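Local coordinates for periplasmic binding protein/LacI transcriptional regulator (Burkholderia graminis C4D1M, PDB 5HQJ), which binds alpha-D-arabinopyranose in the cleft between two lobes and probably serves as the sugar receptor of an ABC transporter, at residues Ala38-Asp43 with Asp247-Thr252; Glu133-Thr138 with Gly263-Arg268; Lys254-Gly259 with Asp304-Tyr309. All blocks are in the same frame, centred on the assembly; numbering follows the deposited sequence.

Contact 1 (Ala38-Asp43 with Asp247-Thr252); sequences AVPFFD and DDLPDT. With 64K (alpha-D-arabinopyranose), chain B.
Pro-40 and Phe-41 meet Asp-247 and Leu-249 in a contact that bridges the cleft of a two-lobed periplasmic binding protein, with the arabinose enclosed beside it. Each lobe is an alpha/beta domain: residues 38-43 lead from strand 30-34 of one sheet into helix 42-56, and residues 247-252 lead from strand 242-246 of the other sheet into helix 250-258. The 167 Å² buried between the segments is modest; the sugar lies against Phe-41 and Asp-247 as well.

Towards the outside the contact is apolar. Pro-40 CB approaches the branch point of the opposing leucine, 3.9 Å from Leu-249 CG, with Leu-249 CD2 almost as near. Leu-249 is also the N-cap residue of helix 250-258.

Deeper in, Phe-41 carries its ring into the cleft with CG anti to the backbone N (chi1 174°). One ring face receives the sugar, whose C3 sits 3.9 Å above the ring plane and over its centre, consistent with CH-pi stacking of a pyranose on an aromatic platform. Asp-247 crosses this side chain at about a right angle. Its carboxylate plane is tilted 38° from the ring, and Asp-247 OD1 comes obliquely to 3.5 Å from Phe-41 CE1. The two carboxylate oxygens have separate tasks: OD1 is hydrogen-bonded to Gln-267 NE2, which should restrict rotation of the group, while OD2 faces the sugar. That oxygen accepts a very short hydrogen bond, with 2.5 Å separating 64K O3 from Asp-247 OD2.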
loop_
_atom_site.group_PDB
_atom_site.type_symbol
_atom_site.label_atom_id
_atom_site.label_comp_id
_atom_site.label_asym_id
_atom_site.label_seq_id
_atom_site.Cartn_x
_atom_site.Cartn_y
_atom_site.Cartn_z
ATOM N N ALA A 38 -5.224 11.402 2.126
ATOM C CA ALA A 38 -6.194 11.335 1.041
ATOM C C ALA A 38 -5.524 11.084 -0.290
ATOM O O ALA A 38 -5.390 12.001 -1.095
ATOM C CB ALA A 38 -6.992 12.623 0.953
ATOM N N VAL A 39 -5.130 9.839 -0.519
ATOM C CA VAL A 39 -4.594 9.385 -1.800
ATOM C C VAL A 39 -5.443 8.220 -2.354
ATOM O O VAL A 39 -6.118 7.529 -1.603
ATOM C CB VAL A 39 -3.127 8.945 -1.658
ATOM C CG1 VAL A 39 -2.240 10.129 -1.346
ATOM C CG2 VAL A 39 -3.001 7.928 -0.583
ATOM N N PRO A 40 -5.393 7.991 -3.674
ATOM C CA PRO A 40 -6.369 7.182 -4.409
ATOM C C PRO A 40 -6.541 5.804 -3.865
ATOM O O PRO A 40 -7.658 5.355 -3.758
ATOM C CB PRO A 40 -5.806 7.125 -5.820
ATOM C CG PRO A 40 -4.954 8.353 -5.919
ATOM C CD PRO A 40 -4.443 8.666 -4.574
ATOM N N PHE A 41 -5.461 5.132 -3.522
ATOM C CA PHE A 41 -5.594 3.780 -2.995
ATOM C C PHE A 41 -6.600 3.626 -1.854
ATOM O O PHE A 41 -7.304 2.607 -1.788
ATOM C CB PHE A 41 -4.209 3.311 -2.539
ATOM C CG PHE A 41 -4.198 1.968 -1.830
ATOM C CD1 PHE A 41 -4.152 0.769 -2.546
ATOM C CD2 PHE A 41 -4.154 1.919 -0.446
ATOM C CE1 PHE A 41 -4.085 -0.467 -1.882
ATOM C CE2 PHE A 41 -4.092 0.712 0.225
ATOM C CZ PHE A 41 -4.027 -0.506 -0.498
ATOM N N PHE A 42 -6.654 4.596 -0.942
ATOM C CA PHE A 42 -7.421 4.412 0.286
ATOM C C PHE A 42 -8.914 4.591 0.146
ATOM O O PHE A 42 -9.640 4.305 1.100
ATOM C CB PHE A 42 -6.889 5.353 1.370
ATOM C CG PHE A 42 -5.550 4.934 1.886
ATOM C CD1 PHE A 42 -5.459 3.932 2.806
ATOM C CD2 PHE A 42 -4.400 5.506 1.396
ATOM C CE1 PHE A 42 -4.197 3.511 3.285
ATOM C CE2 PHE A 42 -3.126 5.142 1.875
ATOM C CZ PHE A 42 -3.023 4.119 2.798
ATOM N N ASP A 43 -9.356 5.113 -1.000
ATOM C CA ASP A 43 -10.787 5.204 -1.278
ATOM C C ASP A 43 -11.397 3.823 -1.126
ATOM O O ASP A 43 -12.486 3.681 -0.578
ATOM C CB ASP A 43 -11.047 5.771 -2.681
ATOM C CG ASP A 43 -10.933 7.301 -2.736
ATOM O OD1 ASP A 43 -10.574 7.952 -1.720
ATOM O OD2 ASP A 43 -11.198 7.857 -3.833
ATOM N N ASP A 247 -0.936 -1.840 -7.403
ATOM C CA ASP A 247 -2.307 -1.345 -7.216
ATOM C C ASP A 247 -3.011 -1.202 -8.556
ATOM O O ASP A 247 -2.433 -1.493 -9.610
ATOM C CB ASP A 247 -2.299 -0.055 -6.416
ATOM C CG ASP A 247 -1.625 -0.219 -5.051
ATOM O OD1 ASP A 247 -1.782 -1.296 -4.395
ATOM O OD2 ASP A 247 -0.905 0.703 -4.610
ATOM N N ASP A 248 -4.297 -0.875 -8.515
ATOM C CA ASP A 248 -5.130 -0.915 -9.726
ATOM C C ASP A 248 -5.856 0.406 -9.946
ATOM O O ASP A 248 -6.985 0.417 -10.431
ATOM C CB ASP A 248 -6.160 -2.070 -9.674
ATOM C CG ASP A 248 -7.355 -1.759 -8.780
ATOM O OD1 ASP A 248 -7.130 -1.053 -7.779
ATOM O OD2 ASP A 248 -8.486 -2.224 -9.070
ATOM N N LEU A 249 -5.192 1.506 -9.603
ATOM C CA LEU A 249 -5.646 2.854 -9.982
ATOM C C LEU A 249 -6.007 2.929 -11.452
ATOM O O LEU A 249 -5.341 2.303 -12.264
ATOM C CB LEU A 249 -4.551 3.878 -9.738
ATOM C CG LEU A 249 -4.394 4.568 -8.402
ATOM C CD1 LEU A 249 -4.163 3.554 -7.300
ATOM C CD2 LEU A 249 -3.227 5.541 -8.560
ATOM N N PRO A 250 -7.054 3.709 -11.818
ATOM C CA PRO A 250 -7.485 3.694 -13.225
ATOM C C PRO A 250 -6.361 3.950 -14.248
ATOM O O PRO A 250 -6.297 3.331 -15.287
ATOM C CB PRO A 250 -8.530 4.811 -13.264
ATOM C CG PRO A 250 -9.117 4.795 -11.881
ATOM C CD PRO A 250 -7.961 4.502 -10.968
ATOM N N ASP A 251 -5.443 4.849 -13.912
ATOM C CA ASP A 251 -4.290 5.140 -14.776
ATOM C C ASP A 251 -3.377 3.928 -14.981
ATOM O O ASP A 251 -2.798 3.718 -16.063
ATOM C CB ASP A 251 -3.460 6.301 -14.205
ATOM C CG ASP A 251 -4.121 7.651 -14.414
ATOM O OD1 ASP A 251 -4.791 7.839 -15.447
ATOM O OD2 ASP A 251 -3.963 8.527 -13.541
ATOM N N THR A 252 -3.240 3.141 -13.928
ATOM C CA THR A 252 -2.441 1.925 -13.966
ATOM C C THR A 252 -3.110 0.865 -14.860
ATOM O O THR A 252 -2.465 0.216 -15.710
ATOM C CB THR A 252 -2.250 1.381 -12.523
ATOM O OG1 THR A 252 -1.634 2.372 -11.700
ATOM C CG2 THR A 252 -1.386 0.170 -12.527
HETATM O O2 64K B . -0.134 -0.324 0.135
HETATM C C2 64K B . 0.290 1.003 -0.327
HETATM C C3 64K B . -0.241 1.183 -1.713
HETATM O O3 64K B . 0.541 0.415 -2.601
HETATM C C4 64K B . -0.124 2.627 -2.189
HETATM O O4 64K B . 1.246 3.020 -2.390
HETATM C C5 64K B . -0.699 3.525 -1.189
HETATM O O5 64K B . 0.060 3.405 0.039
HETATM C C1 64K B . -0.262 2.059 0.588
HETATM O O1 64K B . 0.344 1.935 1.816
#

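Contact 2 (Glu133-Thr138 with Gly263-Arg268); sequences EQAGAT and GIMVQR. With 64K (alpha-D-arabinopyranose), chain B.
Helix 132-146 passes strand 263-266 on the side to which Met-265 points, with Ala-135 and Met-265 closest in the backbone, their CA atoms 7.7 Å apart. The gap is spanned by Met-265, a selenomethionine here. Its chain bends at both chi2 (-72°) and chi3 (-74°), which brings the terminal methyl round to the helix. There Met-265 CE lies 3.6 Å from Ala-135 O and 4.1 Å from Ala-135 CB. Three residues on, Thr-138 CG2 lies 3.8 Å from Met-265 CE. The threonine turns this CG2 methyl, rather than its hydroxyl, to the strand.

In the two-lobed periplasmic binding protein fold this helix follows strand 127-129 of one sheet and leads to strand 150-156 of the other, so it belongs to a passage between lobes. Strand 263-266 lies in the second sheet, and Phe-246 of the neighbouring strand touches both Ala-135 and Met-265, extending the apolar layer.

Two residues after Met-265, Gln-267 reaches the arabinose instead of the helix. Its chain runs extended past CG, and its amide is held at the oxygen end by a hydrogen bond between Gln-267 OE1 and Thr-130 OG1. From this position Gln-267 NE2 donates to 64K O2 over 2.9 Å, with a nearly straight N-H...O angle of 174°.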
loop_
_atom_site.group_PDB
_atom_site.type_symbol
_atom_site.label_atom_id
_atom_site.label_comp_id
_atom_site.label_asym_id
_atom_site.label_seq_id
_atom_site.Cartn_x
_atom_site.Cartn_y
_atom_site.Cartn_z
ATOM N N GLU A 133 6.851 -8.166 1.949
ATOM C CA GLU A 133 8.106 -8.725 1.455
ATOM C C GLU A 133 7.787 -9.829 0.439
ATOM O O GLU A 133 8.408 -9.887 -0.619
ATOM C CB GLU A 133 8.999 -9.253 2.586
ATOM C CG GLU A 133 10.358 -9.709 2.063
ATOM C CD GLU A 133 11.402 -9.888 3.150
ATOM O OE1 GLU A 133 11.244 -9.305 4.244
ATOM O OE2 GLU A 133 12.392 -10.607 2.900
ATOM N N GLN A 134 6.798 -10.694 0.706
ATOM C CA GLN A 134 6.464 -11.741 -0.255
ATOM C C GLN A 134 5.962 -11.142 -1.574
ATOM O O GLN A 134 6.225 -11.676 -2.652
ATOM C CB GLN A 134 5.399 -12.733 0.310
ATOM C CG GLN A 134 4.979 -13.822 -0.673
ATOM C CD GLN A 134 6.147 -14.668 -1.148
ATOM O OE1 GLN A 134 6.456 -14.714 -2.340
ATOM N NE2 GLN A 134 6.796 -15.354 -0.217
ATOM N N ALA A 135 5.217 -10.045 -1.508
ATOM C CA ALA A 135 4.798 -9.428 -2.759
ATOM C C ALA A 135 6.029 -8.978 -3.588
ATOM O O ALA A 135 6.052 -9.090 -4.810
ATOM C CB ALA A 135 3.891 -8.252 -2.489
ATOM N N GLY A 136 7.042 -8.405 -2.921
ATOM C CA GLY A 136 8.299 -8.046 -3.617
ATOM C C GLY A 136 8.997 -9.227 -4.228
ATOM O O GLY A 136 9.448 -9.209 -5.379
ATOM N N ALA A 137 9.093 -10.285 -3.433
ATOM C CA ALA A 137 9.643 -11.517 -3.931
ATOM C C ALA A 137 8.932 -12.024 -5.196
ATOM O O ALA A 137 9.564 -12.423 -6.141
ATOM C CB ALA A 137 9.587 -12.588 -2.797
ATOM N N THR A 138 7.609 -11.992 -5.214
ATOM C CA THR A 138 6.852 -12.390 -6.378
ATOM C C THR A 138 7.120 -11.510 -7.600
ATOM O O THR A 138 7.245 -11.995 -8.695
ATOM C CB THR A 138 5.358 -12.378 -6.044
ATOM O OG1 THR A 138 5.107 -13.360 -5.039
ATOM C CG2 THR A 138 4.479 -12.679 -7.247
ATOM N N GLY A 263 2.503 -5.876 -16.000
ATOM C CA GLY A 263 1.919 -6.631 -14.905
ATOM C C GLY A 263 1.684 -5.738 -13.723
ATOM O O GLY A 263 2.432 -4.762 -13.529
ATOM N N ILE A 264 0.662 -6.026 -12.933
ATOM C CA ILE A 264 0.547 -5.337 -11.679
ATOM C C ILE A 264 0.328 -6.317 -10.519
ATOM O O ILE A 264 0.113 -7.539 -10.680
ATOM C CB ILE A 264 -0.556 -4.278 -11.716
ATOM C CG1 ILE A 264 -1.913 -4.927 -12.017
ATOM C CG2 ILE A 264 -0.229 -3.198 -12.744
ATOM C CD1 ILE A 264 -3.089 -3.962 -12.157
HETATM N N MSE A 265 0.456 -5.757 -9.335
HETATM C CA MSE A 265 0.165 -6.462 -8.092
HETATM C C MSE A 265 -1.006 -5.756 -7.426
HETATM O O MSE A 265 -0.844 -4.590 -7.050
HETATM C CB MSE A 265 1.386 -6.487 -7.157
HETATM C CG MSE A 265 2.649 -7.045 -7.779
HETATM SE SE MSE A 265 2.471 -8.969 -7.991
HETATM C CE MSE A 265 2.688 -9.533 -6.144
ATOM N N VAL A 266 -2.155 -6.445 -7.290
ATOM C CA VAL A 266 -3.350 -5.852 -6.724
ATOM C C VAL A 266 -3.561 -6.430 -5.347
ATOM O O VAL A 266 -3.700 -7.628 -5.205
ATOM C CB VAL A 266 -4.569 -6.063 -7.604
ATOM C CG1 VAL A 266 -5.772 -5.314 -7.015
ATOM C CG2 VAL A 266 -4.268 -5.590 -9.038
ATOM N N GLN A 267 -3.559 -5.564 -4.343
ATOM C CA GLN A 267 -3.800 -5.934 -2.958
ATOM C C GLN A 267 -5.327 -6.078 -2.789
ATOM O O GLN A 267 -6.037 -6.063 -3.781
ATOM C CB GLN A 267 -3.209 -4.886 -2.016
ATOM C CG GLN A 267 -1.773 -4.512 -2.294
ATOM C CD GLN A 267 -1.326 -3.507 -1.285
ATOM O OE1 GLN A 267 -1.196 -3.815 -0.113
ATOM N NE2 GLN A 267 -1.100 -2.265 -1.738
ATOM N N ARG A 268 -5.807 -6.250 -1.559
ATOM C CA ARG A 268 -7.228 -6.297 -1.273
ATOM C C ARG A 268 -7.629 -5.170 -0.300
ATOM O O ARG A 268 -7.935 -5.411 0.843
ATOM C CB ARG A 268 -7.609 -7.699 -0.730
ATOM C CG ARG A 268 -7.442 -8.827 -1.748
ATOM C CD ARG A 268 -8.274 -10.040 -1.447
ATOM N NE ARG A 268 -8.275 -10.928 -2.603
ATOM C CZ ARG A 268 -7.317 -11.806 -2.868
ATOM N NH1 ARG A 268 -6.290 -11.931 -2.049
ATOM N NH2 ARG A 268 -7.399 -12.557 -3.947
HETATM O O2 64K B . -0.134 -0.324 0.135
HETATM C C2 64K B . 0.290 1.003 -0.327
HETATM C C3 64K B . -0.241 1.183 -1.713
HETATM O O3 64K B . 0.541 0.415 -2.601
HETATM C C4 64K B . -0.124 2.627 -2.189
HETATM O O4 64K B . 1.246 3.020 -2.390
HETATM C C5 64K B . -0.699 3.525 -1.189
HETATM O O5 64K B . 0.060 3.405 0.039
HETATM C C1 64K B . -0.262 2.059 0.588
HETATM O O1 64K B . 0.344 1.935 1.816
#

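Contact 3 (Lys254-Gly259 with Asp304-Tyr309); sequences KGLKDG and DNMTSY
Met-306 bridges two side chains of helix 250-258, and a little over half of the 140 Å² buried between the segments is on this residue. The interactions across the contact are apolar. Met-306 CB rests 4.0 Å from Leu-256 CD2, the two side chains sliding past each other in opposite directions. The side chain of this selenomethionine crosses that of Lys-257 at about a right angle, and its end lies at the aliphatic part of the lysine, where Met-306 CE is 3.6 Å from Lys-257 CG. This reach depends on a chain extended beyond CG (chi2 176°). The residue is modelled in two conformers and touches a neighbouring molecule in the crystal, so the approach of its methyl is the less certain half of the contact.

Both segments belong to one lobe. Helix 250-258 is the connection of a beta-alpha-beta crossover from strand 242-246 to the parallel strand 263-266, while residues 304-309 follow strand 299-301, the antiparallel edge strand of the same sheet. Leu-256 and Met-306 both touch Val-301 of that strand.

Polar interactions stay within each segment or run to residues near it. On the helix, Lys-254 NZ and Asp-258 OD2 form a long, weak salt bridge at 3.5 Å, and a Schellman motif ends the helix at Gly-259, whose phi of 91° suits glycine. In the loop, Asn-305 OD1 accepts from Thr-302 N, and Asn-305 ND2 donates to Val-300 O. The Tyr-309 ring has Asn-305 O and Met-306 CA in plane at its edge, while Tyr-309 OH is hydrogen-bonded to Asp-248 OD2.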
loop_
_atom_site.group_PDB
_atom_site.type_symbol
_atom_site.label_atom_id
_atom_site.label_comp_id
_atom_site.label_asym_id
_atom_site.label_seq_id
_atom_site.Cartn_x
_atom_site.Cartn_y
_atom_site.Cartn_z
ATOM N N LYS A 254 -5.234 1.613 -17.169
ATOM C CA LYS A 254 -5.153 2.122 -18.543
ATOM C C LYS A 254 -3.772 1.812 -19.107
ATOM O O LYS A 254 -3.618 1.402 -20.266
ATOM C CB LYS A 254 -5.426 3.626 -18.607
ATOM C CG LYS A 254 -5.487 4.150 -20.035
ATOM C CD LYS A 254 -5.757 5.646 -20.099
ATOM C CE LYS A 254 -5.737 6.143 -21.540
ATOM N NZ LYS A 254 -6.437 5.217 -22.484
ATOM N N GLY A 255 -2.750 1.969 -18.280
ATOM C CA GLY A 255 -1.404 1.650 -18.729
ATOM C C GLY A 255 -1.244 0.187 -19.123
ATOM O O GLY A 255 -0.533 -0.144 -20.073
ATOM N N LEU A 256 -1.882 -0.695 -18.362
ATOM C CA LEU A 256 -1.854 -2.119 -18.643
ATOM C C LEU A 256 -2.615 -2.430 -19.948
ATOM O O LEU A 256 -2.148 -3.208 -20.801
ATOM C CB LEU A 256 -2.461 -2.885 -17.451
ATOM C CG LEU A 256 -2.418 -4.411 -17.393
ATOM C CD1 LEU A 256 -0.964 -4.946 -17.394
ATOM C CD2 LEU A 256 -3.227 -4.902 -16.159
ATOM N N LYS A 257 -3.794 -1.830 -20.073
ATOM C CA LYS A 257 -4.563 -1.873 -21.318
ATOM C C LYS A 257 -3.714 -1.444 -22.517
ATOM O O LYS A 257 -3.681 -2.132 -23.535
ATOM C CB LYS A 257 -5.794 -0.954 -21.229
ATOM C CG LYS A 257 -7.115 -1.619 -21.598
ATOM C CD LYS A 257 -8.209 -0.583 -21.838
ATOM C CE LYS A 257 -9.610 -1.170 -21.660
ATOM N NZ LYS A 257 -10.248 -0.771 -20.366
ATOM N N ASP A 258 -3.050 -0.291 -22.385
ATOM C CA ASP A 258 -2.305 0.348 -23.485
ATOM C C ASP A 258 -0.943 -0.277 -23.793
ATOM O O ASP A 258 -0.316 0.094 -24.775
ATOM C CB ASP A 258 -2.051 1.832 -23.171
ATOM C CG ASP A 258 -3.303 2.681 -23.219
ATOM O OD1 ASP A 258 -4.319 2.216 -23.769
ATOM O OD2 ASP A 258 -3.247 3.832 -22.719
ATOM N N GLY A 259 -0.473 -1.176 -22.937
ATOM C CA GLY A 259 0.805 -1.850 -23.166
ATOM C C GLY A 259 2.009 -1.167 -22.547
ATOM O O GLY A 259 3.162 -1.524 -22.802
ATOM N N ASP A 304 -4.604 -10.114 -19.270
ATOM C CA ASP A 304 -5.473 -11.278 -19.507
ATOM C C ASP A 304 -6.478 -11.496 -18.407
ATOM O O ASP A 304 -7.554 -12.046 -18.663
ATOM C CB ASP A 304 -4.642 -12.555 -19.665
ATOM C CG ASP A 304 -3.754 -12.526 -20.886
ATOM O OD1 ASP A 304 -4.009 -11.693 -21.780
ATOM O OD2 ASP A 304 -2.802 -13.332 -20.951
ATOM N N ASN A 305 -6.152 -11.093 -17.184
ATOM C CA ASN A 305 -7.099 -11.264 -16.063
ATOM C C ASN A 305 -7.467 -9.955 -15.372
ATOM O O ASN A 305 -7.792 -9.942 -14.199
ATOM C CB ASN A 305 -6.544 -12.251 -15.016
ATOM C CG ASN A 305 -5.277 -11.756 -14.348
ATOM O OD1 ASN A 305 -4.598 -10.920 -14.893
ATOM N ND2 ASN A 305 -4.980 -12.255 -13.154
HETATM N N MSE A 306 -7.484 -8.853 -16.112
HETATM C CA MSE A 306 -7.620 -7.557 -15.462
HETATM C C MSE A 306 -9.069 -7.172 -15.160
HETATM O O MSE A 306 -9.326 -6.147 -14.548
HETATM C CB MSE A 306 -6.951 -6.466 -16.302
HETATM C CG MSE A 306 -7.714 -6.053 -17.541
HETATM SE SE MSE A 306 -6.775 -4.573 -18.384
HETATM C CE MSE A 306 -7.367 -4.901 -20.191
ATOM N N THR A 307 -10.029 -7.988 -15.582
ATOM C CA THR A 307 -11.434 -7.713 -15.243
ATOM C C THR A 307 -11.990 -8.591 -14.137
ATOM O O THR A 307 -13.102 -8.348 -13.650
ATOM C CB THR A 307 -12.388 -7.904 -16.440
ATOM O OG1 THR A 307 -12.626 -9.304 -16.638
ATOM C CG2 THR A 307 -11.837 -7.277 -17.708
ATOM N N SER A 308 -11.248 -9.624 -13.755
ATOM C CA SER A 308 -11.821 -10.656 -12.888
ATOM C C SER A 308 -11.203 -10.730 -11.495
ATOM O O SER A 308 -11.662 -11.511 -10.658
ATOM C CB SER A 308 -11.703 -12.034 -13.572
ATOM O OG SER A 308 -10.363 -12.351 -13.950
ATOM N N TYR A 309 -10.153 -9.949 -11.221
ATOM C CA TYR A 309 -9.578 -9.931 -9.902
ATOM C C TYR A 309 -10.545 -9.163 -9.001
ATOM O O TYR A 309 -11.343 -8.341 -9.474
ATOM C CB TYR A 309 -8.174 -9.259 -9.867
ATOM C CG TYR A 309 -8.232 -7.770 -10.203
ATOM C CD1 TYR A 309 -8.197 -7.320 -11.513
ATOM C CD2 TYR A 309 -8.415 -6.819 -9.199
ATOM C CE1 TYR A 309 -8.305 -5.998 -11.807
ATOM C CE2 TYR A 309 -8.514 -5.480 -9.491
ATOM C CZ TYR A 309 -8.470 -5.072 -10.800
ATOM O OH TYR A 309 -8.588 -3.736 -11.115
#

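How the contacts relate
The three contacts form a roughly even triangle, each pair of centres about 15 Å apart. Contacts 1 and 2 interleave along the chain, as do contacts 2 and 3, whereas contact 1 closes before contact 3 opens. Helix 250-258 serves contacts 1 and 3, and strand 263-266 of contact 2 follows it directly. Contacts 1 and 2 are joined by a probable hydrogen bond from Asp-247 N to Met-265 O, 2.8 Å. Val-266 CG1 packs 3.7 Å from Tyr-309 CE2, joining contacts 2 and 3. Contacts 1 and 2 both touch the arabinose; contact 3 lies further out, centred about 19 Å from the chain centre against 10 Å, within the lobe that holds strand 263-266.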